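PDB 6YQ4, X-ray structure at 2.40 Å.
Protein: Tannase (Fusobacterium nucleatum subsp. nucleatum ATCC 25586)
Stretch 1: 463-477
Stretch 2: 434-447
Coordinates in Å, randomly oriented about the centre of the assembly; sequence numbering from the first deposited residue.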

ATOM      1  N   GLY A 463       7.759 -18.120  -5.257  1.00 25.02           N
ATOM      2  CA  GLY A 463       8.687 -18.677  -4.301  1.00 25.94           C
ATOM      3  C   GLY A 463       9.005 -17.810  -3.106  1.00 29.47           C
ATOM      4  O   GLY A 463       9.973 -18.106  -2.388  1.00 28.46           O
ATOM      5  N   LYS A 464       8.221 -16.770  -2.853  1.00 32.16           N
ATOM      6  CA  LYS A 464       8.453 -15.876  -1.729  1.00 34.02           C
ATOM      7  C   LYS A 464       7.568 -16.288  -0.564  1.00 29.00           C
ATOM      8  O   LYS A 464       6.526 -16.917  -0.746  1.00 23.48           O
ATOM      9  CB  LYS A 464       8.179 -14.414  -2.113  1.00 31.25           C
ATOM     10  CG  LYS A 464       8.685 -14.003  -3.499  1.00 23.90           C
ATOM     11  CD  LYS A 464      10.206 -14.089  -3.588  1.00 23.48           C
ATOM     12  CE  LYS A 464      10.647 -14.447  -5.014  1.00 28.83           C
ATOM     13  NZ  LYS A 464      12.121 -14.825  -5.191  1.00 27.39           N
ATOM     14  N   ILE A 465       7.997 -15.935   0.643  1.00 32.39           N
ATOM     15  CA  ILE A 465       7.264 -16.297   1.850  1.00 27.03           C
ATOM     16  C   ILE A 465       6.263 -15.176   2.129  1.00 31.35           C
ATOM     17  O   ILE A 465       6.651 -14.016   2.299  1.00 37.64           O
ATOM     18  CB  ILE A 465       8.215 -16.532   3.037  1.00 31.73           C
ATOM     19  CG1 ILE A 465       8.842 -17.938   3.006  1.00 44.53           C
ATOM     20  CG2 ILE A 465       7.453 -16.469   4.329  1.00 24.91           C
ATOM     21  CD1 ILE A 465       9.754 -18.243   1.849  1.00 52.26           C
ATOM     22  N   VAL A 466       4.973 -15.522   2.162  1.00 25.84           N
ATOM     23  CA  VAL A 466       3.879 -14.567   2.178  1.00 21.27           C
ATOM     24  C   VAL A 466       2.966 -14.841   3.365  1.00 31.64           C
ATOM     25  O   VAL A 466       2.467 -15.956   3.519  1.00 29.95           O
ATOM     26  CB  VAL A 466       3.075 -14.632   0.872  1.00 20.71           C
ATOM     27  CG1 VAL A 466       1.807 -13.812   0.988  1.00 21.18           C
ATOM     28  CG2 VAL A 466       3.929 -14.153  -0.308  1.00 22.30           C
ATOM     29  N   ASN A 467       2.699 -13.808   4.176  1.00 34.69           N
ATOM     30  CA  ASN A 467       1.762 -13.887   5.301  1.00 32.95           C
ATOM     31  C   ASN A 467       0.577 -12.961   4.999  1.00 20.49           C
ATOM     32  O   ASN A 467       0.667 -11.741   5.181  1.00 25.75           O
ATOM     33  CB  ASN A 467       2.464 -13.514   6.611  1.00 33.21           C
ATOM     34  CG  ASN A 467       1.585 -13.718   7.838  1.00 36.32           C
ATOM     35  OD1 ASN A 467       0.437 -13.290   7.877  1.00 41.49           O
ATOM     36  ND2 ASN A 467       2.138 -14.345   8.855  1.00 37.31           N
ATOM     37  N   PHE A 468      -0.545 -13.560   4.565  1.00 20.49           N
ATOM     38  CA  PHE A 468      -1.724 -12.873   4.052  1.00 19.76           C
ATOM     39  C   PHE A 468      -2.953 -13.312   4.822  1.00 27.89           C
ATOM     40  O   PHE A 468      -3.129 -14.499   5.106  1.00 35.99           O
ATOM     41  CB  PHE A 468      -1.938 -13.154   2.571  1.00 26.58           C
ATOM     42  CG  PHE A 468      -3.220 -12.556   1.997  1.00 21.89           C
ATOM     43  CD1 PHE A 468      -3.449 -11.201   2.028  1.00 21.91           C
ATOM     44  CD2 PHE A 468      -4.160 -13.358   1.380  1.00 26.42           C
ATOM     45  CE1 PHE A 468      -4.613 -10.649   1.475  1.00 24.22           C
ATOM     46  CE2 PHE A 468      -5.342 -12.805   0.828  1.00 40.93           C
ATOM     47  CZ  PHE A 468      -5.563 -11.449   0.882  1.00 18.11           C
ATOM     48  N   ALA A 469      -3.814 -12.344   5.117  1.00 27.96           N
ATOM     49  CA  ALA A 469      -4.930 -12.479   6.039  1.00 25.60           C
ATOM     50  C   ALA A 469      -5.908 -11.337   5.781  1.00 30.52           C
ATOM     51  O   ALA A 469      -5.502 -10.208   5.480  1.00 24.77           O
ATOM     52  CB  ALA A 469      -4.455 -12.441   7.497  1.00 21.32           C
ATOM     53  N   ALA A 470      -7.197 -11.639   5.916  1.00 31.09           N
ATOM     54  CA  ALA A 470      -8.267 -10.640   5.862  1.00 22.27           C
ATOM     55  C   ALA A 470      -8.899 -10.586   7.243  1.00 26.86           C
ATOM     56  O   ALA A 470      -9.831 -11.343   7.540  1.00 35.02           O
ATOM     57  CB  ALA A 470      -9.298 -10.980   4.792  1.00 20.06           C
ATOM     58  N   PRO A 471      -8.406  -9.725   8.127  1.00 31.18           N
ATOM     59  CA  PRO A 471      -8.920  -9.691   9.503  1.00 28.79           C
ATOM     60  C   PRO A 471     -10.398  -9.313   9.548  1.00 26.73           C
ATOM     61  O   PRO A 471     -10.829  -8.340   8.930  1.00 28.81           O
ATOM     62  CB  PRO A 471      -8.046  -8.627  10.177  1.00 27.67           C
ATOM     63  CG  PRO A 471      -6.848  -8.480   9.283  1.00 28.21           C
ATOM     64  CD  PRO A 471      -7.328  -8.748   7.905  1.00 25.58           C
ATOM     65  N   TRP A 472     -11.158 -10.077  10.321  1.00 29.44           N
ATOM     66  CA  TRP A 472     -12.604  -9.922  10.415  1.00 31.09           C
ATOM     67  C   TRP A 472     -13.007  -8.574  11.008  1.00 34.36           C
ATOM     68  O   TRP A 472     -12.367  -8.050  11.930  1.00 40.58           O
ATOM     69  CB  TRP A 472     -13.186 -11.055  11.273  1.00 30.78           C
ATOM     70  CG  TRP A 472     -14.671 -11.026  11.304  1.00 30.72           C
ATOM     71  CD1 TRP A 472     -15.473 -10.494  12.286  1.00 27.94           C
ATOM     72  CD2 TRP A 472     -15.553 -11.538  10.297  1.00 32.40           C
ATOM     73  NE1 TRP A 472     -16.803 -10.652  11.948  1.00 28.58           N
ATOM     74  CE2 TRP A 472     -16.877 -11.288  10.734  1.00 36.70           C
ATOM     75  CE3 TRP A 472     -15.356 -12.195   9.074  1.00 26.00           C
ATOM     76  CZ2 TRP A 472     -17.990 -11.661   9.982  1.00 31.51           C
ATOM     77  CZ3 TRP A 472     -16.452 -12.562   8.335  1.00 31.72           C
ATOM     78  CH2 TRP A 472     -17.761 -12.285   8.786  1.00 31.99           C
ATOM     79  N   GLY A 473     -14.104  -8.030  10.490  1.00 36.05           N
ATOM     80  CA  GLY A 473     -14.647  -6.785  10.990  1.00 28.99           C
ATOM     81  C   GLY A 473     -13.753  -5.583  10.811  1.00 30.46           C
ATOM     82  O   GLY A 473     -13.939  -4.575  11.502  1.00 38.77           O
ATOM     83  N   GLN A 474     -12.790  -5.649   9.904  1.00 27.20           N
ATOM     84  CA  GLN A 474     -11.769  -4.619   9.764  1.00 31.37           C
ATOM     85  C   GLN A 474     -11.965  -3.895   8.438  1.00 26.05           C
ATOM     86  O   GLN A 474     -12.020  -4.529   7.380  1.00 31.16           O
ATOM     87  CB  GLN A 474     -10.366  -5.240   9.844  1.00 30.25           C
ATOM     88  CG  GLN A 474      -9.225  -4.312   9.434  1.00 29.80           C
ATOM     89  CD  GLN A 474      -9.055  -3.164  10.418  1.00 37.19           C
ATOM     90  OE1 GLN A 474      -8.819  -3.390  11.611  1.00 35.27           O
ATOM     91  NE2 GLN A 474      -9.184  -1.922   9.924  1.00 22.69           N
ATOM     92  N   GLY A 475     -12.098  -2.578   8.499  1.00 29.15           N
ATOM     93  CA  GLY A 475     -12.194  -1.752   7.320  1.00 22.57           C
ATOM     94  C   GLY A 475     -10.840  -1.231   6.898  1.00 31.55           C
ATOM     95  O   GLY A 475      -9.788  -1.772   7.276  1.00 26.57           O
ATOM     96  N   HIS A 476     -10.868  -0.147   6.109  1.00 24.29           N
ATOM     97  CA  HIS A 476      -9.640   0.462   5.623  1.00 24.29           C
ATOM     98  C   HIS A 476      -8.828   1.000   6.795  1.00 27.01           C
ATOM     99  O   HIS A 476      -9.374   1.582   7.734  1.00 22.95           O
ATOM    100  CB  HIS A 476      -9.962   1.580   4.626  1.00 29.51           C
ATOM    101  CG  HIS A 476      -8.898   1.818   3.593  1.00 28.06           C
ATOM    102  ND1 HIS A 476      -8.452   0.835   2.734  1.00 26.50           N
ATOM    103  CD2 HIS A 476      -8.197   2.934   3.279  1.00 26.70           C
ATOM    104  CE1 HIS A 476      -7.530   1.338   1.931  1.00 25.72           C
ATOM    105  NE2 HIS A 476      -7.369   2.613   2.230  1.00 27.11           N
ATOM    106  N   GLY A 477      -7.523   0.754   6.760  1.00 28.15           N
ATOM    107  CA  GLY A 477      -6.633   1.224   7.805  1.00 24.86           C
ATOM    108  C   GLY A 477      -5.396   0.351   7.897  1.00 28.78           C
ATOM    109  O   GLY A 477      -5.251  -0.643   7.200  1.00 36.63           O
TER
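Stretch 2, residues 434-447: KYWRIRHGAIDKDT

The most unusual feature of this contact is the side chain of Arg439, which folds back over the neighbouring strand and clasps a single asparagine. Its NH1 and NH2 donate to Asn467 OD1 at 3.0 and 2.9 Å, and NH1 also reaches Ile438 O of its own strand at 2.9 Å. Two m rotamers, at chi1 and chi2, turn the chain back, and the guanidinium lies with one face over Ala469, whose CB is 3.5 Å from Arg439 CZ. A methyl group suits this place, since it lets the planar group lie close to the strand.

Beneath this clasp, residues 435-439 form an extended strand that runs parallel to strand 465-469, the two axes only 9° apart and 4.7 Å at closest approach. Tyr435 pairs with Ile465, Trp436 with Val466, Arg437 with Asn467, Ile438 with Phe468 and Arg439 with Ala469. As in any parallel pair, the hydrogen bonds fan out to alternate residues. Ile465 N donates to Lys434 O at 2.9 Å, Asn467 N to Trp436 O at 2.8 Å and Ile438 N to Asn467 O at 2.9 Å, while Trp436 N to Ile465 O, 3.1 Å, is weak.

Side chains alternate between the two faces. Trp436 and Ile438 share theirs with Val466 and Phe468; Ile438 CG2 packs 3.5 Å from Phe468 CD1, a branched aliphatic group filling space beside an aromatic ring. On the other face, Tyr435 CD1 lies 3.9 Å from Ile465 CB, and Arg437, t at chi1 to chi3, extends its chain to partners elsewhere in the structure.

Past the strands the pairing continues as His440 N donates to Ala469 O at 3.2 Å. Then both chains turn: a type I turn from Gly441 to Asp444 meets a type II turn from Pro471 to Gln474. Ala442 N donates to Pro471 O at 3.1 Å, and Ile443 N to Gln474 O at 3.2 Å. Glycine is fitting at 441 because its CA comes within 3.0 Å of Gln474 O, and a CB there would clash with that oxygen. The small Ala442 points toward stretch 1, its CB 4.0 Å from Trp472 CA.

At the far end, Asp444 OD2 accepts from His476 ND1 at 3.0 Å, near the plane of the imidazole, while Asp446 CB covers one ring face, 3.5 Å from His476 ND1. A water bound to Gly441 N, Asp444 OD2 and Gly475 O links the type I turn to Gly475, the residue just after the type II turn.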

ATOM      1  N   LYS A 434      12.360 -11.486   0.122  1.00 27.99           N
ATOM      2  CA  LYS A 434      11.763 -12.787   0.405  1.00 31.78           C
ATOM      3  C   LYS A 434      10.440 -12.679   1.165  1.00 26.07           C
ATOM      4  O   LYS A 434       9.520 -13.457   0.903  1.00 29.57           O
ATOM      5  CB  LYS A 434      12.754 -13.667   1.178  1.00 31.18           C
ATOM      6  CG  LYS A 434      12.865 -15.114   0.648  1.00 41.80           C
ATOM      7  CD  LYS A 434      13.844 -15.988   1.490  1.00 38.55           C
ATOM      8  CE  LYS A 434      13.108 -17.112   2.250  1.00 40.48           C
ATOM      9  NZ  LYS A 434      14.053 -18.072   2.931  1.00 49.77           N
ATOM     10  N   TYR A 435      10.315 -11.756   2.117  1.00 32.58           N
ATOM     11  CA  TYR A 435       9.239 -11.809   3.104  1.00 30.34           C
ATOM     12  C   TYR A 435       8.222 -10.685   2.921  1.00 30.19           C
ATOM     13  O   TYR A 435       8.586  -9.522   2.714  1.00 35.64           O
ATOM     14  CB  TYR A 435       9.816 -11.756   4.512  1.00 33.45           C
ATOM     15  CG  TYR A 435      10.889 -12.775   4.778  1.00 24.53           C
ATOM     16  CD1 TYR A 435      10.556 -14.108   5.022  1.00 37.05           C
ATOM     17  CD2 TYR A 435      12.227 -12.412   4.781  1.00 25.23           C
ATOM     18  CE1 TYR A 435      11.522 -15.053   5.258  1.00 26.67           C
ATOM     19  CE2 TYR A 435      13.209 -13.335   5.032  1.00 32.23           C
ATOM     20  CZ  TYR A 435      12.844 -14.672   5.263  1.00 37.43           C
ATOM     21  OH  TYR A 435      13.794 -15.614   5.529  1.00 36.39           O
ATOM     22  N   TRP A 436       6.942 -11.045   3.022  1.00 20.75           N
ATOM     23  CA  TRP A 436       5.814 -10.183   2.667  1.00 22.12           C
ATOM     24  C   TRP A 436       4.690 -10.432   3.653  1.00 25.66           C
ATOM     25  O   TRP A 436       4.274 -11.579   3.830  1.00 24.10           O
ATOM     26  CB  TRP A 436       5.295 -10.462   1.238  1.00 19.31           C
ATOM     27  CG  TRP A 436       6.352 -10.261   0.189  1.00 25.67           C
ATOM     28  CD1 TRP A 436       7.471 -11.039  -0.031  1.00 24.11           C
ATOM     29  CD2 TRP A 436       6.409  -9.201  -0.761  1.00 22.73           C
ATOM     30  NE1 TRP A 436       8.216 -10.511  -1.058  1.00 26.17           N
ATOM     31  CE2 TRP A 436       7.583  -9.379  -1.518  1.00 28.79           C
ATOM     32  CE3 TRP A 436       5.584  -8.098  -1.035  1.00 19.93           C
ATOM     33  CZ2 TRP A 436       7.936  -8.512  -2.553  1.00 31.50           C
ATOM     34  CZ3 TRP A 436       5.931  -7.255  -2.073  1.00 20.97           C
ATOM     35  CH2 TRP A 436       7.099  -7.455  -2.811  1.00 20.94           C
ATOM     36  N   ARG A 437       4.203  -9.366   4.285  1.00 27.04           N
ATOM     37  CA  ARG A 437       3.026  -9.428   5.142  1.00 25.76           C
ATOM     38  C   ARG A 437       1.979  -8.482   4.562  1.00 26.85           C
ATOM     39  O   ARG A 437       2.244  -7.285   4.382  1.00 31.64           O
ATOM     40  CB  ARG A 437       3.362  -9.069   6.595  1.00 22.60           C
ATOM     41  CG  ARG A 437       2.236  -9.382   7.570  1.00 20.37           C
ATOM     42  CD  ARG A 437       2.526  -8.759   8.894  1.00 20.99           C
ATOM     43  NE  ARG A 437       1.615  -9.172   9.960  1.00 21.69           N
ATOM     44  CZ  ARG A 437       0.683  -8.388  10.501  1.00 31.41           C
ATOM     45  NH1 ARG A 437       0.492  -7.137  10.049  1.00 25.47           N
ATOM     46  NH2 ARG A 437      -0.071  -8.856  11.488  1.00 32.39           N
ATOM     47  N   ILE A 438       0.804  -9.023   4.265  1.00 21.78           N
ATOM     48  CA  ILE A 438      -0.242  -8.334   3.525  1.00 21.35           C
ATOM     49  C   ILE A 438      -1.532  -8.502   4.314  1.00 31.75           C
ATOM     50  O   ILE A 438      -1.845  -9.609   4.772  1.00 39.29           O
ATOM     51  CB  ILE A 438      -0.382  -8.894   2.092  1.00 20.73           C
ATOM     52  CG1 ILE A 438       0.851  -8.591   1.249  1.00 21.46           C
ATOM     53  CG2 ILE A 438      -1.574  -8.345   1.389  1.00 19.10           C
ATOM     54  CD1 ILE A 438       0.871  -9.390  -0.057  1.00 17.35           C
ATOM     55  N   ARG A 439      -2.245  -7.398   4.527  1.00 28.13           N
ATOM     56  CA  ARG A 439      -3.489  -7.392   5.282  1.00 24.22           C
ATOM     57  C   ARG A 439      -4.514  -6.636   4.474  1.00 26.78           C
ATOM     58  O   ARG A 439      -4.229  -5.535   3.990  1.00 40.24           O
ATOM     59  CB  ARG A 439      -3.340  -6.726   6.663  1.00 21.81           C
ATOM     60  CG  ARG A 439      -2.612  -7.554   7.746  1.00 23.98           C
ATOM     61  CD  ARG A 439      -3.289  -8.916   7.987  1.00 19.92           C
ATOM     62  NE  ARG A 439      -2.574  -9.771   8.947  1.00 24.20           N
ATOM     63  CZ  ARG A 439      -1.627 -10.655   8.616  1.00 26.50           C
ATOM     64  NH1 ARG A 439      -1.256 -10.812   7.345  1.00 20.36           N
ATOM     65  NH2 ARG A 439      -1.057 -11.402   9.554  1.00 24.28           N
ATOM     66  N   HIS A 440      -5.707  -7.196   4.340  1.00 21.46           N
ATOM     67  CA  HIS A 440      -6.825  -6.437   3.780  1.00 23.32           C
ATOM     68  C   HIS A 440      -8.077  -6.834   4.535  1.00 25.51           C
ATOM     69  O   HIS A 440      -8.446  -8.009   4.533  1.00 31.35           O
ATOM     70  CB  HIS A 440      -6.994  -6.694   2.282  1.00 24.31           C
ATOM     71  CG  HIS A 440      -8.093  -5.892   1.664  1.00 28.45           C
ATOM     72  ND1 HIS A 440      -7.871  -4.691   1.024  1.00 30.83           N
ATOM     73  CD2 HIS A 440      -9.431  -6.101   1.620  1.00 29.16           C
ATOM     74  CE1 HIS A 440      -9.022  -4.205   0.594  1.00 32.93           C
ATOM     75  NE2 HIS A 440      -9.984  -5.042   0.943  1.00 32.05           N
ATOM     76  N   GLY A 441      -8.731  -5.865   5.168  1.00 31.22           N
ATOM     77  CA  GLY A 441      -9.818  -6.184   6.078  1.00 26.78           C
ATOM     78  C   GLY A 441     -11.045  -6.743   5.371  1.00 27.80           C
ATOM     79  O   GLY A 441     -11.393  -6.347   4.257  1.00 32.88           O
ATOM     80  N   ALA A 442     -11.728  -7.658   6.060  1.00 32.46           N
ATOM     81  CA  ALA A 442     -12.885  -8.348   5.501  1.00 30.97           C
ATOM     82  C   ALA A 442     -14.068  -7.415   5.182  1.00 33.31           C
ATOM     83  O   ALA A 442     -14.930  -7.797   4.387  1.00 34.89           O
ATOM     84  CB  ALA A 442     -13.304  -9.462   6.468  1.00 21.95           C
ATOM     85  N   ILE A 443     -14.144  -6.218   5.780  1.00 31.92           N
ATOM     86  CA  ILE A 443     -15.159  -5.234   5.409  1.00 37.49           C
ATOM     87  C   ILE A 443     -14.531  -4.009   4.740  1.00 36.21           C
ATOM     88  O   ILE A 443     -15.134  -2.941   4.722  1.00 35.88           O
ATOM     89  CB  ILE A 443     -16.039  -4.815   6.602  1.00 36.38           C
ATOM     90  CG1 ILE A 443     -15.226  -4.096   7.677  1.00 31.24           C
ATOM     91  CG2 ILE A 443     -16.799  -5.986   7.158  1.00 23.53           C
ATOM     92  CD1 ILE A 443     -16.062  -3.525   8.780  1.00 25.81           C
ATOM     93  N   ASP A 444     -13.327  -4.159   4.191  1.00 34.41           N
ATOM     94  CA  ASP A 444     -12.636  -3.093   3.469  1.00 29.71           C
ATOM     95  C   ASP A 444     -13.123  -3.062   2.024  1.00 31.39           C
ATOM     96  O   ASP A 444     -12.856  -3.983   1.242  1.00 24.96           O
ATOM     97  CB  ASP A 444     -11.127  -3.317   3.530  1.00 30.37           C
ATOM     98  CG  ASP A 444     -10.321  -2.146   2.978  1.00 30.35           C
ATOM     99  OD1 ASP A 444     -10.823  -1.381   2.120  1.00 34.58           O
ATOM    100  OD2 ASP A 444      -9.166  -1.989   3.428  1.00 32.63           O
ATOM    101  N   LYS A 445     -13.811  -1.986   1.650  1.00 29.66           N
ATOM    102  CA  LYS A 445     -14.323  -1.865   0.296  1.00 30.18           C
ATOM    103  C   LYS A 445     -13.678  -0.707  -0.449  1.00 25.73           C
ATOM    104  O   LYS A 445     -14.208  -0.269  -1.469  1.00 24.16           O
ATOM    105  CB  LYS A 445     -15.837  -1.727   0.309  1.00 26.74           C
ATOM    106  CG  LYS A 445     -16.524  -2.923   0.957  1.00 34.00           C
ATOM    107  CD  LYS A 445     -18.049  -2.745   0.933  1.00 45.53           C
ATOM    108  CE  LYS A 445     -18.747  -3.932   1.559  1.00 46.71           C
ATOM    109  NZ  LYS A 445     -20.106  -3.537   2.022  1.00 47.83           N
ATOM    110  N   ASP A 446     -12.513  -0.237   0.014  1.00 21.01           N
ATOM    111  CA  ASP A 446     -11.792   0.774  -0.750  1.00 24.66           C
ATOM    112  C   ASP A 446     -11.196   0.184  -2.006  1.00 29.56           C
ATOM    113  O   ASP A 446     -11.001   0.900  -2.995  1.00 35.10           O
ATOM    114  CB  ASP A 446     -10.708   1.424   0.101  1.00 23.44           C
ATOM    115  CG  ASP A 446     -11.274   2.518   1.027  1.00 30.56           C
ATOM    116  OD1 ASP A 446     -12.118   2.213   1.907  1.00 25.64           O
ATOM    117  OD2 ASP A 446     -10.872   3.684   0.865  1.00 34.24           O
ATOM    118  N   THR A 447     -10.894  -1.112  -1.977  1.00 28.09           N
ATOM    119  CA  THR A 447     -10.527  -1.859  -3.166  1.00 28.29           C
ATOM    120  C   THR A 447     -11.056  -3.275  -3.010  1.00 28.35           C
ATOM    121  O   THR A 447     -11.434  -3.702  -1.919  1.00 24.31           O
ATOM    122  CB  THR A 447      -9.012  -1.871  -3.414  1.00 30.58           C
ATOM    123  OG1 THR A 447      -8.757  -2.442  -4.697  1.00 28.76           O
ATOM    124  CG2 THR A 447      -8.274  -2.676  -2.355  1.00 32.53           C
TER
HETATM  125  O   HOH W   1      -7.806  -3.016   5.341  1.00 27.44           O